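Local coordinates for protein chitinase A (Cycas revoluta, PDB 4R5E) that probably hydrolyses chitin as a family 18 glycoside hydrolase of plant class V, and here holds an allosamizoline-containing ligand in its cleft, at residues Val189-Phe194 with Leu234-Pro239. Residues are numbered along the deposited sequence; the frame is centred on the assembly and turned at random.
With AMI (allosamizoline), chain E.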
loop_
_atom_site.group_PDB
_atom_site.type_symbol
_atom_site.label_atom_id
_atom_site.label_comp_id
_atom_site.label_asym_id
_atom_site.label_seq_id
_atom_site.Cartn_x
_atom_site.Cartn_y
_atom_site.Cartn_z
ATOM N N VAL A 189 -4.097 2.770 4.094
ATOM C CA VAL A 189 -5.374 2.140 3.750
ATOM C C VAL A 189 -5.321 1.651 2.307
ATOM O O VAL A 189 -5.199 2.463 1.388
ATOM C CB VAL A 189 -6.555 3.129 3.918
ATOM C CG1 VAL A 189 -7.883 2.455 3.587
ATOM C CG2 VAL A 189 -6.582 3.702 5.332
ATOM N N MET A 190 -5.428 0.336 2.120
ATOM C CA MET A 190 -5.276 -0.271 0.799
ATOM C C MET A 190 -6.617 -0.223 0.084
ATOM O O MET A 190 -7.323 -1.228 -0.047
ATOM C CB MET A 190 -4.710 -1.688 0.914
ATOM C CG MET A 190 -3.252 -1.668 1.374
ATOM S SD MET A 190 -2.447 -3.266 1.528
ATOM C CE MET A 190 -3.403 -3.972 2.860
ATOM N N ALA A 191 -6.931 0.977 -0.405
ATOM C CA ALA A 191 -8.234 1.305 -0.980
ATOM C C ALA A 191 -8.266 0.974 -2.470
ATOM O O ALA A 191 -8.538 1.830 -3.319
ATOM C CB ALA A 191 -8.540 2.774 -0.742
ATOM N N TYR A 192 -7.995 -0.286 -2.783
ATOM C CA TYR A 192 -7.954 -0.749 -4.165
ATOM C C TYR A 192 -8.040 -2.274 -4.189
ATOM O O TYR A 192 -8.204 -2.895 -3.140
ATOM C CB TYR A 192 -6.689 -0.227 -4.865
ATOM C CG TYR A 192 -5.405 -0.430 -4.084
ATOM C CD1 TYR A 192 -4.840 -1.689 -3.930
ATOM C CD2 TYR A 192 -4.763 0.645 -3.489
ATOM C CE1 TYR A 192 -3.668 -1.859 -3.208
ATOM C CE2 TYR A 192 -3.589 0.479 -2.776
ATOM C CZ TYR A 192 -3.048 -0.771 -2.640
ATOM O OH TYR A 192 -1.881 -0.918 -1.918
ATOM N N ASP A 193 -7.934 -2.857 -5.383
ATOM C CA ASP A 193 -8.067 -4.299 -5.607
ATOM C C ASP A 193 -9.466 -4.815 -5.246
ATOM O O ASP A 193 -9.636 -5.966 -4.823
ATOM C CB ASP A 193 -6.961 -5.094 -4.889
ATOM C CG ASP A 193 -5.629 -5.038 -5.614
ATOM O OD1 ASP A 193 -5.601 -4.750 -6.828
ATOM O OD2 ASP A 193 -4.597 -5.308 -4.963
ATOM N N PHE A 194 -10.466 -3.964 -5.469
ATOM C CA PHE A 194 -11.859 -4.326 -5.223
ATOM C C PHE A 194 -12.386 -5.268 -6.288
ATOM O O PHE A 194 -13.314 -6.035 -6.036
ATOM C CB PHE A 194 -12.756 -3.089 -5.219
ATOM C CG PHE A 194 -12.339 -2.027 -4.246
ATOM C CD1 PHE A 194 -11.963 -2.354 -2.951
ATOM C CD2 PHE A 194 -12.349 -0.685 -4.617
ATOM C CE1 PHE A 194 -11.581 -1.372 -2.056
ATOM C CE2 PHE A 194 -11.973 0.301 -3.722
ATOM C CZ PHE A 194 -11.588 -0.042 -2.437
ATOM N N LEU A 234 -5.164 8.380 8.841
ATOM C CA LEU A 234 -5.470 7.622 7.629
ATOM C C LEU A 234 -4.724 8.175 6.420
ATOM O O LEU A 234 -4.770 9.371 6.131
ATOM C CB LEU A 234 -6.969 7.655 7.342
ATOM C CG LEU A 234 -7.880 7.047 8.413
ATOM C CD1 LEU A 234 -9.326 7.370 8.079
ATOM C CD2 LEU A 234 -7.672 5.541 8.521
ATOM N N VAL A 235 -4.034 7.288 5.715
ATOM C CA VAL A 235 -3.361 7.639 4.470
ATOM C C VAL A 235 -3.995 6.814 3.346
ATOM O O VAL A 235 -3.992 5.580 3.384
ATOM C CB VAL A 235 -1.845 7.420 4.594
ATOM C CG1 VAL A 235 -1.152 7.571 3.245
ATOM C CG2 VAL A 235 -1.261 8.407 5.593
ATOM N N LEU A 236 -4.570 7.508 2.364
ATOM C CA LEU A 236 -5.342 6.853 1.303
ATOM C C LEU A 236 -4.457 6.222 0.232
ATOM O O LEU A 236 -3.694 6.911 -0.438
ATOM C CB LEU A 236 -6.283 7.859 0.642
ATOM C CG LEU A 236 -7.152 7.318 -0.493
ATOM C CD1 LEU A 236 -8.166 6.313 0.019
ATOM C CD2 LEU A 236 -7.833 8.472 -1.208
ATOM N N GLY A 237 -4.589 4.914 0.057
ATOM C CA GLY A 237 -3.827 4.210 -0.963
ATOM C C GLY A 237 -4.394 4.410 -2.347
ATOM O O GLY A 237 -5.611 4.413 -2.525
ATOM N N ILE A 238 -3.495 4.570 -3.317
ATOM C CA ILE A 238 -3.829 4.714 -4.727
ATOM C C ILE A 238 -2.875 3.815 -5.515
ATOM O O ILE A 238 -1.657 3.883 -5.324
ATOM C CB ILE A 238 -3.667 6.171 -5.208
ATOM C CG1 ILE A 238 -4.503 7.122 -4.340
ATOM C CG2 ILE A 238 -4.057 6.293 -6.680
ATOM C CD1 ILE A 238 -4.250 8.586 -4.611
ATOM N N PRO A 239 -3.416 2.958 -6.389
ATOM C CA PRO A 239 -2.540 2.065 -7.135
ATOM C C PRO A 239 -1.899 2.733 -8.350
ATOM O O PRO A 239 -2.520 3.569 -9.008
ATOM C CB PRO A 239 -3.490 0.952 -7.577
ATOM C CG PRO A 239 -4.791 1.648 -7.755
ATOM C CD PRO A 239 -4.832 2.759 -6.742
HETATM C C1 AMI E . -0.220 -4.508 -1.641
HETATM C C2 AMI E . 0.736 -5.421 -0.879
HETATM C C3 AMI E . 1.759 -5.919 -1.890
HETATM C C4 AMI E . 0.960 -5.910 -3.201
HETATM C C5 AMI E . 0.166 -4.610 -3.107
HETATM C C6 AMI E . -1.009 -4.417 -4.069
HETATM C C7 AMI E . 0.915 -3.327 -0.087
HETATM C C8 AMI E . 2.137 -2.317 1.766
HETATM C C9 AMI E . 0.696 -0.937 0.320
HETATM N N2 AMI E . 1.329 -4.505 0.091
HETATM N N7 AMI E . 1.236 -2.260 0.622
HETATM O O3 AMI E . 2.290 -7.198 -1.516
HETATM O O4 AMI E . 1.795 -5.939 -4.360
HETATM O O6 AMI E . -1.986 -5.443 -3.923
HETATM O O7 AMI E . 0.019 -3.181 -1.196
HETATM O O HOH W 1 -7.785 4.332 -4.205
#
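V189 pairs in parallel with L236 of strand 234-247 within the TIM barrel of this family 18 enzyme, bonding to the residues on either side of it, and the chain of strand 186-190 leads on into the segment carrying Y192 and D193. V189 N donates to V235 O at 2.9 Å, nearly straight at 163°, and G237 N returns a more bent bond of 133° to V189 O. Beside these bonds A191 CB rests on L236 CD1 at 3.6 Å, and V189 CG2 meets L234 CD2 at 3.8 Å. Beyond V189 the ladder stops; inverse gamma turns are centred on M190 and A191, and one water donates to both A191 O and G237 O. A CB on G237 would fall too near V189 O, consistent with the close approach of the two backbones here.

The ring of Y192 lies against the second strand. Its CG sits between the backbone N and the carbonyl carbon (chi1 48°), which sets the CD2 side there, with the peptide linking G237 and I238 at the ring edge and P239 CB over one face. The pyrrolidine slides past alongside, P239 CD lying 3.9 Å from Y192 CD2. Held this way, the phenol reaches the inhibitor: Y192 OH donates to AMI O7 at 3.0 Å, while M190 SD lies 3.7 Å from the same oxygen. A phenylalanine in place of Y192 would probably keep the ring packing but leave AMI O7 without this donor. Next along the chain, D193 OD2 accepts the hydrogen bond from AMI O6 at 2.8 Å.

Further out, A191, L234 and L236 pack against helix 217-227, and F326 and W328 of strand 324-328 touch Y192. The D193 carboxylate is probably steadied by a salt bridge from R243 NE to its OD1.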